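Side-chain contacts in NikO protein (Streptomyces tendae, PDB 4FQD), which acts as an enolpyruvyl transferase essential in nikkomycin biosynthesis and belongs to the MurA subfamily of EPSP synthases: residues 145-148 / 149-153; 299-302 / 303-306; 338-341 / 342-345. The protein carries 4 engineered substitutions. All coordinates share one frame; numbering follows the deposited sequence.

Contact 1 of 3, residues 145-148 / 149-153; sequences LDVM and GRFGV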
ATOM      1  N   LEU A 145       7.963  11.955 -26.107  1.00 23.50           N
ATOM      2  CA  LEU A 145       8.947  12.664 -26.914  1.00 26.19           C
ATOM      3  C   LEU A 145      10.370  12.309 -26.497  1.00 23.89           C
ATOM      4  O   LEU A 145      11.280  12.290 -27.325  1.00 26.22           O
ATOM      5  CB  LEU A 145       8.728  14.175 -26.819  1.00 25.46           C
ATOM      6  CG  LEU A 145       7.352  14.678 -27.261  1.00 27.69           C
ATOM      7  CD1 LEU A 145       7.243  16.183 -27.072  1.00 34.29           C
ATOM      8  CD2 LEU A 145       7.079  14.295 -28.708  1.00 26.70           C
ATOM      9  N   ASP A 146      10.555  12.027 -25.212  1.00 20.70           N
ATOM     10  CA  ASP A 146      11.869  11.654 -24.699  1.00 20.12           C
ATOM     11  C   ASP A 146      12.275  10.269 -25.195  1.00 18.67           C
ATOM     12  O   ASP A 146      13.445  10.023 -25.483  1.00 19.31           O
ATOM     13  CB  ASP A 146      11.886  11.693 -23.170  1.00 20.98           C
ATOM     14  CG  ASP A 146      13.270  11.452 -22.598  1.00 22.35           C
ATOM     15  OD1 ASP A 146      13.649  10.274 -22.427  1.00 17.02           O
ATOM     16  OD2 ASP A 146      13.980  12.441 -22.320  1.00 29.31           O
ATOM     17  N   VAL A 147      11.302   9.369 -25.289  1.00 15.36           N
ATOM     18  CA  VAL A 147      11.553   8.023 -25.789  1.00 18.81           C
ATOM     19  C   VAL A 147      11.954   8.057 -27.258  1.00 16.67           C
ATOM     20  O   VAL A 147      12.986   7.504 -27.641  1.00 19.02           O
ATOM     21  CB  VAL A 147      10.321   7.115 -25.623  1.00 18.65           C
ATOM     22  CG1 VAL A 147      10.525   5.805 -26.366  1.00 11.19           C
ATOM     23  CG2 VAL A 147      10.044   6.865 -24.149  1.00 13.27           C
ATOM     24  N   MET A 148      11.135   8.712 -28.076  1.00 17.95           N
ATOM     25  CA  MET A 148      11.422   8.856 -29.500  1.00 22.68           C
ATOM     26  C   MET A 148      12.716   9.631 -29.732  1.00 21.17           C
ATOM     27  O   MET A 148      13.403   9.422 -30.731  1.00 18.10           O
ATOM     28  CB  MET A 148      10.256   9.537 -30.223  1.00 14.63           C
ATOM     29  CG  MET A 148       9.061   8.627 -30.458  1.00 19.54           C
ATOM     30  SD  MET A 148       7.688   9.447 -31.292  1.00 23.99           S
ATOM     31  CE  MET A 148       7.108  10.538 -29.996  1.00 26.13           C
ATOM     32  N   GLY A 149      13.044  10.518 -28.798  1.00 16.11           N
ATOM     33  CA  GLY A 149      14.264  11.300 -28.878  1.00 15.56           C
ATOM     34  C   GLY A 149      15.516  10.445 -28.809  1.00 18.15           C
ATOM     35  O   GLY A 149      16.553  10.802 -29.368  1.00 18.28           O
ATOM     36  N   ARG A 150      15.419   9.310 -28.124  1.00 17.80           N
ATOM     37  CA  ARG A 150      16.551   8.399 -27.997  1.00 16.46           C
ATOM     38  C   ARG A 150      16.795   7.633 -29.290  1.00 18.25           C
ATOM     39  O   ARG A 150      17.863   7.052 -29.483  1.00 20.79           O
ATOM     40  CB  ARG A 150      16.327   7.412 -26.852  1.00 20.13           C
ATOM     41  CG  ARG A 150      16.095   8.062 -25.503  1.00 16.18           C
ATOM     42  CD  ARG A 150      16.546   7.140 -24.388  1.00 23.33           C
ATOM     43  NE  ARG A 150      15.999   7.526 -23.093  1.00 30.52           N
ATOM     44  CZ  ARG A 150      16.324   6.943 -21.945  1.00 23.75           C
ATOM     45  NH1 ARG A 150      17.203   5.950 -21.934  1.00 19.22           N
ATOM     46  NH2 ARG A 150      15.777   7.353 -20.809  1.00 27.40           N
ATOM     47  N   PHE A 151      15.797   7.627 -30.168  1.00 15.48           N
ATOM     48  CA  PHE A 151      15.916   6.965 -31.463  1.00 20.48           C
ATOM     49  C   PHE A 151      16.360   7.950 -32.542  1.00 20.90           C
ATOM     50  O   PHE A 151      16.465   7.591 -33.714  1.00 16.90           O
ATOM     51  CB  PHE A 151      14.593   6.305 -31.864  1.00 17.25           C
ATOM     52  CG  PHE A 151      14.222   5.115 -31.021  1.00 18.15           C
ATOM     53  CD1 PHE A 151      13.584   5.284 -29.803  1.00 16.20           C
ATOM     54  CD2 PHE A 151      14.501   3.828 -31.450  1.00 17.33           C
ATOM     55  CE1 PHE A 151      13.239   4.194 -29.025  1.00 17.39           C
ATOM     56  CE2 PHE A 151      14.156   2.733 -30.677  1.00 17.30           C
ATOM     57  CZ  PHE A 151      13.526   2.917 -29.464  1.00 15.17           C
ATOM     58  N   GLY A 152      16.613   9.192 -32.142  1.00 14.99           N
ATOM     59  CA  GLY A 152      17.117  10.198 -33.059  1.00 20.01           C
ATOM     60  C   GLY A 152      16.091  11.214 -33.528  1.00 21.35           C
ATOM     61  O   GLY A 152      16.391  12.054 -34.377  1.00 21.65           O
ATOM     62  N   VAL A 153      14.882  11.143 -32.981  1.00 18.22           N
ATOM     63  CA  VAL A 153      13.822  12.076 -33.353  1.00 21.68           C
ATOM     64  C   VAL A 153      14.039  13.453 -32.729  1.00 26.25           C
ATOM     65  O   VAL A 153      14.241  13.573 -31.519  1.00 26.40           O
ATOM     66  CB  VAL A 153      12.430  11.543 -32.955  1.00 20.40           C
ATOM     67  CG1 VAL A 153      11.356  12.586 -33.227  1.00 22.79           C
ATOM     68  CG2 VAL A 153      12.125  10.254 -33.701  1.00 16.81           C
TER
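Met148 and Val153 meet across a Schellman motif that ends helix 142-149 and turns the chain toward strand 154-157. The backbone bonds define it. Val153 N donates to Met148 O (3.2 Å), while Gly152 N reaches back to Gly149 O (3.2 Å), and Gly152 carries the positive phi (104°) that lets the chain reverse; a side chain there would run into the carbonyl before it. Met148 O also accepts from Phe151 N, which comes from the opposite face of the carbonyl plane, so two N-H groups grip this one oxygen. One turn earlier, Gly149 N still makes the helical bond to Leu145 O.

The apolar contacts flank these bonds. Val153 CG2 lies 4.0 Å from Met148 CB, and both side chains also pack on Leu165 of strand 163-166. Val147 and Phe151 run side by side in the same direction. With CG1 of Val147 anti to the backbone nitrogen (chi1 170°), this methyl comes within 4.1 Å of Phe151 CE1. Both residues lean on helix 192-204, Val147 through Ala195 and Ala199, Phe151 through Met202.

The charged pair, Asp146 and Arg150, lies one residue earlier. Asp146 OD1 approaches Arg150 NE at the guanidinium edge, but at 3.7 Å this is a long salt bridge, and the carboxylate and guanidinium planes stand 81° apart. Each group has a stronger partner elsewhere: Asp146 OD1 is hydrogen-bonded to Tyr180 OH, and Arg150 NH2 forms a salt bridge with Asp179. The helix end is thereby tied to the loop holding these two residues. The Phe151 ring, for its part, turns its edge to the backbone, with CD1 3.2 Å from Val147 O and near the ring plane.

Contact 2 of 3, residues 299-302 / 303-306; sequences PEFD and LLDR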
ATOM      1  N   PRO A 299      -3.943  -9.197  -9.687  1.00 11.55           N
ATOM      2  CA  PRO A 299      -3.905  -8.361  -8.480  1.00  9.25           C
ATOM      3  C   PRO A 299      -5.304  -7.997  -7.990  1.00 13.26           C
ATOM      4  O   PRO A 299      -5.552  -8.004  -6.784  1.00 12.79           O
ATOM      5  CB  PRO A 299      -3.173  -7.102  -8.953  1.00 13.31           C
ATOM      6  CG  PRO A 299      -2.338  -7.559 -10.089  1.00 11.18           C
ATOM      7  CD  PRO A 299      -3.158  -8.600 -10.784  1.00  9.25           C
ATOM      8  N   GLU A 300      -6.201  -7.686  -8.921  1.00 11.31           N
ATOM      9  CA  GLU A 300      -7.583  -7.367  -8.580  1.00 10.74           C
ATOM     10  C   GLU A 300      -8.301  -8.559  -7.953  1.00 14.03           C
ATOM     11  O   GLU A 300      -9.041  -8.406  -6.981  1.00 14.16           O
ATOM     12  CB  GLU A 300      -8.353  -6.890  -9.815  1.00  8.95           C
ATOM     13  CG  GLU A 300      -8.125  -5.432 -10.185  1.00  9.57           C
ATOM     14  CD  GLU A 300      -6.837  -5.207 -10.952  1.00 14.14           C
ATOM     15  OE1 GLU A 300      -6.095  -6.185 -11.181  1.00 10.71           O
ATOM     16  OE2 GLU A 300      -6.570  -4.046 -11.330  1.00 14.59           O
ATOM     17  N   PHE A 301      -8.078  -9.745  -8.513  1.00 11.90           N
ATOM     18  CA  PHE A 301      -8.742 -10.953  -8.031  1.00 13.95           C
ATOM     19  C   PHE A 301      -8.210 -11.421  -6.681  1.00 12.28           C
ATOM     20  O   PHE A 301      -8.925 -12.070  -5.916  1.00 10.24           O
ATOM     21  CB  PHE A 301      -8.653 -12.073  -9.070  1.00  9.67           C
ATOM     22  CG  PHE A 301      -9.791 -12.078 -10.048  1.00 16.01           C
ATOM     23  CD1 PHE A 301      -9.833 -11.164 -11.088  1.00 10.00           C
ATOM     24  CD2 PHE A 301     -10.827 -12.990  -9.921  1.00 12.89           C
ATOM     25  CE1 PHE A 301     -10.882 -11.163 -11.986  1.00 11.08           C
ATOM     26  CE2 PHE A 301     -11.878 -12.994 -10.817  1.00 14.73           C
ATOM     27  CZ  PHE A 301     -11.906 -12.080 -11.851  1.00 17.49           C
ATOM     28  N   ASP A 302      -6.957 -11.094  -6.388  1.00 14.17           N
ATOM     29  CA  ASP A 302      -6.390 -11.398  -5.082  1.00 12.65           C
ATOM     30  C   ASP A 302      -7.082 -10.552  -4.021  1.00 14.56           C
ATOM     31  O   ASP A 302      -7.305 -11.004  -2.899  1.00 14.84           O
ATOM     32  CB  ASP A 302      -4.882 -11.144  -5.068  1.00 13.65           C
ATOM     33  CG  ASP A 302      -4.273 -11.340  -3.694  1.00 19.54           C
ATOM     34  OD1 ASP A 302      -4.246 -12.493  -3.214  1.00 28.06           O
ATOM     35  OD2 ASP A 302      -3.819 -10.343  -3.094  1.00 19.74           O
ATOM     36  N   LEU A 303      -7.426  -9.322  -4.390  1.00 10.23           N
ATOM     37  CA  LEU A 303      -8.170  -8.436  -3.505  1.00 13.36           C
ATOM     38  C   LEU A 303      -9.594  -8.937  -3.304  1.00 13.09           C
ATOM     39  O   LEU A 303     -10.097  -8.956  -2.182  1.00 11.13           O
ATOM     40  CB  LEU A 303      -8.191  -7.014  -4.060  1.00  8.39           C
ATOM     41  CG  LEU A 303      -6.890  -6.222  -3.940  1.00 13.86           C
ATOM     42  CD1 LEU A 303      -7.046  -4.860  -4.587  1.00 11.63           C
ATOM     43  CD2 LEU A 303      -6.486  -6.083  -2.482  1.00  8.80           C
ATOM     44  N   LEU A 304     -10.234  -9.340  -4.398  1.00  9.66           N
ATOM     45  CA  LEU A 304     -11.598  -9.859  -4.352  1.00 14.85           C
ATOM     46  C   LEU A 304     -11.698 -11.075  -3.439  1.00 15.58           C
ATOM     47  O   LEU A 304     -12.665 -11.223  -2.690  1.00 15.23           O
ATOM     48  CB  LEU A 304     -12.086 -10.221  -5.756  1.00 11.84           C
ATOM     49  CG  LEU A 304     -12.289  -9.062  -6.736  1.00 14.68           C
ATOM     50  CD1 LEU A 304     -12.796  -9.579  -8.073  1.00 14.46           C
ATOM     51  CD2 LEU A 304     -13.241  -8.022  -6.159  1.00 10.09           C
ATOM     52  N   ASP A 305     -10.691 -11.940  -3.503  1.00 11.60           N
ATOM     53  CA  ASP A 305     -10.650 -13.127  -2.658  1.00 16.02           C
ATOM     54  C   ASP A 305     -10.463 -12.739  -1.195  1.00 15.56           C
ATOM     55  O   ASP A 305     -11.018 -13.372  -0.298  1.00 17.72           O
ATOM     56  CB  ASP A 305      -9.524 -14.063  -3.100  1.00 12.06           C
ATOM     57  CG  ASP A 305      -9.424 -15.304  -2.232  1.00 31.66           C
ATOM     58  OD1 ASP A 305     -10.480 -15.827  -1.817  1.00 38.01           O
ATOM     59  OD2 ASP A 305      -8.291 -15.754  -1.960  1.00 37.54           O
ATOM     60  N   ARG A 306      -9.676 -11.695  -0.962  1.00 13.52           N
ATOM     61  CA  ARG A 306      -9.417 -11.221   0.392  1.00 15.75           C
ATOM     62  C   ARG A 306     -10.634 -10.516   0.985  1.00 17.02           C
ATOM     63  O   ARG A 306     -10.833 -10.523   2.200  1.00 17.14           O
ATOM     64  CB  ARG A 306      -8.195 -10.298   0.411  1.00 16.33           C
ATOM     65  CG  ARG A 306      -6.865 -11.040   0.375  1.00 18.15           C
ATOM     66  CD  ARG A 306      -5.759 -10.185  -0.228  1.00 14.23           C
ATOM     67  NE  ARG A 306      -5.600  -8.908   0.458  1.00 15.80           N
ATOM     68  CZ  ARG A 306      -4.817  -7.924   0.025  1.00 13.42           C
ATOM     69  NH1 ARG A 306      -4.124  -8.074  -1.095  1.00 17.06           N
ATOM     70  NH2 ARG A 306      -4.729  -6.791   0.709  1.00 11.03           N
TER
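Leu304 CD1 stands over the centre of the Phe301 ring in a CH-pi contact, 4.3 Å from the centroid and only 7° off the ring normal. The two residues are three apart on helix 298-307, and the extended leucine branch, with CD1 anti to CA, carries the methyl across to the aromatic face. Both side chains also touch Ile272 of helix 265-278, and Phe301 packs on Val311 and Val313 of strand 311-313, so this pair belongs to the layer joining helix to helix and helix to sheet.

On a different side of the helix, Asp302 and Arg306 are four residues apart and slant across one another. Arg306 bends at chi3 (56°), which swings the guanidinium back toward the preceding turn and brings NH1 to Asp302 OD2 at 3.0 Å. The hydrogen bond is fairly straight, with an N-H...O angle of 159°; the oxygen lies in the guanidinium plane, at its edge, although the carboxylate plane is turned well away from it. Leu303 CD2 sits 3.3 Å above one guanidinium face, toward its rim. The aliphatic part of the arginine follows the backbone, CD lying 3.2 Å from Asp302 O. NH2 has a weak hydrogen bond to Glu331 O, and Arg306 of the second subunit lies close by.

Without the guanidinium, as with an alanine here, the Asp302 carboxylate would probably lose its mate on the helix and Leu303 CD2 the flat group it packs on. Because two arginines of like charge approach each other between the subunits, the intrahelical salt bridge probably offsets part of their mutual repulsion, and Asp302 would be expected to favour its ionised form.

Contact 3 of 3, residues 338-341 / 342-345; sequences GVFS and DSQP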
ATOM      1  N   GLY A 338       0.706  -3.918 -10.621  1.00 15.94           N
ATOM      2  CA  GLY A 338      -0.255  -4.412  -9.656  1.00 10.03           C
ATOM      3  C   GLY A 338      -1.676  -4.081 -10.066  1.00 11.50           C
ATOM      4  O   GLY A 338      -2.042  -4.219 -11.234  1.00 15.77           O
ATOM      5  N   VAL A 339      -2.477  -3.642  -9.101  1.00 11.11           N
ATOM      6  CA  VAL A 339      -3.866  -3.284  -9.354  1.00 12.68           C
ATOM      7  C   VAL A 339      -3.963  -2.066 -10.266  1.00 13.77           C
ATOM      8  O   VAL A 339      -3.274  -1.067 -10.053  1.00 12.39           O
ATOM      9  CB  VAL A 339      -4.613  -2.990  -8.040  1.00 12.55           C
ATOM     10  CG1 VAL A 339      -6.063  -2.623  -8.318  1.00 12.59           C
ATOM     11  CG2 VAL A 339      -4.532  -4.189  -7.112  1.00 15.63           C
ATOM     12  N   PHE A 340      -4.815  -2.159 -11.283  1.00 14.98           N
ATOM     13  CA  PHE A 340      -5.044  -1.047 -12.198  1.00 12.68           C
ATOM     14  C   PHE A 340      -5.580   0.178 -11.468  1.00 14.55           C
ATOM     15  O   PHE A 340      -6.248   0.062 -10.441  1.00 15.23           O
ATOM     16  CB  PHE A 340      -6.024  -1.447 -13.302  1.00 14.24           C
ATOM     17  CG  PHE A 340      -5.382  -2.156 -14.456  1.00 15.98           C
ATOM     18  CD1 PHE A 340      -4.613  -1.457 -15.372  1.00 12.46           C
ATOM     19  CD2 PHE A 340      -5.560  -3.518 -14.637  1.00 15.14           C
ATOM     20  CE1 PHE A 340      -4.024  -2.103 -16.439  1.00 15.86           C
ATOM     21  CE2 PHE A 340      -4.973  -4.170 -15.702  1.00 17.47           C
ATOM     22  CZ  PHE A 340      -4.206  -3.461 -16.606  1.00 17.42           C
ATOM     23  N   SER A 341      -5.286   1.352 -12.010  1.00 17.96           N
ATOM     24  CA  SER A 341      -5.768   2.597 -11.436  1.00 14.71           C
ATOM     25  C   SER A 341      -7.266   2.746 -11.689  1.00 18.33           C
ATOM     26  O   SER A 341      -7.985   3.352 -10.896  1.00 19.43           O
ATOM     27  CB  SER A 341      -5.006   3.779 -12.035  1.00 13.97           C
ATOM     28  OG  SER A 341      -5.202   4.952 -11.266  1.00 22.41           O
ATOM     29  N   ASP A 342      -7.727   2.178 -12.798  1.00 20.21           N
ATOM     30  CA  ASP A 342      -9.134   2.249 -13.177  1.00 22.86           C
ATOM     31  C   ASP A 342      -9.996   1.281 -12.372  1.00 18.38           C
ATOM     32  O   ASP A 342     -11.217   1.424 -12.318  1.00 19.37           O
ATOM     33  CB  ASP A 342      -9.302   1.969 -14.672  1.00 22.44           C
ATOM     34  CG  ASP A 342      -8.748   3.081 -15.538  1.00 30.23           C
ATOM     35  OD1 ASP A 342      -8.858   4.258 -15.135  1.00 32.16           O
ATOM     36  OD2 ASP A 342      -8.204   2.781 -16.621  1.00 38.62           O
ATOM     37  N   SER A 343      -9.355   0.295 -11.751  1.00 15.46           N
ATOM     38  CA  SER A 343     -10.072  -0.713 -10.974  1.00 14.68           C
ATOM     39  C   SER A 343     -10.379  -0.212  -9.567  1.00 16.60           C
ATOM     40  O   SER A 343     -11.349  -0.641  -8.940  1.00 16.83           O
ATOM     41  CB  SER A 343      -9.258  -2.007 -10.903  1.00 13.27           C
ATOM     42  OG  SER A 343      -9.009  -2.527 -12.198  1.00 22.76           O
ATOM     43  N   GLN A 344      -9.548   0.704  -9.086  1.00 17.31           N
ATOM     44  CA  GLN A 344      -9.660   1.238  -7.730  1.00 14.05           C
ATOM     45  C   GLN A 344     -11.021   1.851  -7.330  1.00 13.89           C
ATOM     46  O   GLN A 344     -11.486   1.613  -6.215  1.00 14.34           O
ATOM     47  CB  GLN A 344      -8.496   2.199  -7.444  1.00 13.10           C
ATOM     48  CG  GLN A 344      -8.891   3.512  -6.806  1.00 21.13           C
ATOM     49  CD  GLN A 344      -8.333   4.702  -7.557  1.00 32.73           C
ATOM     50  OE1 GLN A 344      -9.040   5.676  -7.809  1.00 43.45           O
ATOM     51  NE2 GLN A 344      -7.055   4.631  -7.917  1.00 27.58           N
ATOM     52  N   PRO A 345     -11.664   2.633  -8.221  1.00 14.09           N
ATOM     53  CA  PRO A 345     -12.957   3.197  -7.809  1.00 12.33           C
ATOM     54  C   PRO A 345     -14.021   2.137  -7.514  1.00 14.22           C
ATOM     55  O   PRO A 345     -14.839   2.323  -6.613  1.00 15.29           O
ATOM     56  CB  PRO A 345     -13.379   4.032  -9.023  1.00 11.87           C
ATOM     57  CG  PRO A 345     -12.107   4.376  -9.700  1.00 12.80           C
ATOM     58  CD  PRO A 345     -11.227   3.179  -9.520  1.00 15.62           C
TER
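Gln344 folds back over Ser341 where a type I beta turn from Phe340 to Ser343 leads the loop toward helix 344-351. The turn is closed by a weak hydrogen bond from Ser343 N to Phe340 O, 3.4 Å long.

From its root outward, the glutamine keeps close to one backbone oxygen. CB lies 3.7 Å from Ser341 O, and CG stays at the margin of contact with it. A bend at chi2 (-128°) then returns the amide toward the serine: CD approaches Ser341 O to 3.6 Å, OE1 lies beside this oxygen too, and NE2 comes to 3.4 Å from the same atom, though at an angle too poor for a hydrogen bond. NE2 instead binds Glu362 OE1, the oxygen that also pairs with Ser341 OG. One glutamate oxygen thus holds both side chains, which accounts for the approach of NE2 to Ser341 OG. Phe369 and Phe371 pack against the glutamine from the loop between strand 356-362 and helix 372-378.

Ser341 O also meets Pro345 CD at 3.5 Å. As a proline, Pro345 has no N-H to offer this carbonyl, so the usual helical bond from the fourth residue along is missing here.

Asp342 directs OD1 into a salt bridge with Arg368, touches Arg410 of helix 409-419 and lies about 4 Å from a bound sulfate. The ion may come from the crystallisation liquor, though such ions often mark pockets.

Ser343 completes the packing. Its OG, anti to the carbonyl carbon (chi1 -59°), is hydrogen-bonded to Glu300 of helix 298-307 and rests 3.4 Å from Phe340 CB, while its own CB lies 4.2 Å from Val339 CG1.

How the contacts relate
Contacts 2 and 3 adjoin, with centres 11 Å apart, and a single carboxylate oxygen links them: Glu300 OE2 lies 2.6 Å from Phe340 N and 3.0 Å from Ser343 OG, both probable hydrogen bonds. Packing of Pro299 CB on Val339 N, 3.5 Å apart, adds to the joint, so helix 298-307 holds the loop that leads to the sulfate beside Asp342. Contact 1 stands apart, on the other lobe of the two-domain fold: its centre is 38 Å from that of contact 2 and 30 Å from that of contact 3, and its nearest atoms are about 18 Å from contact 3.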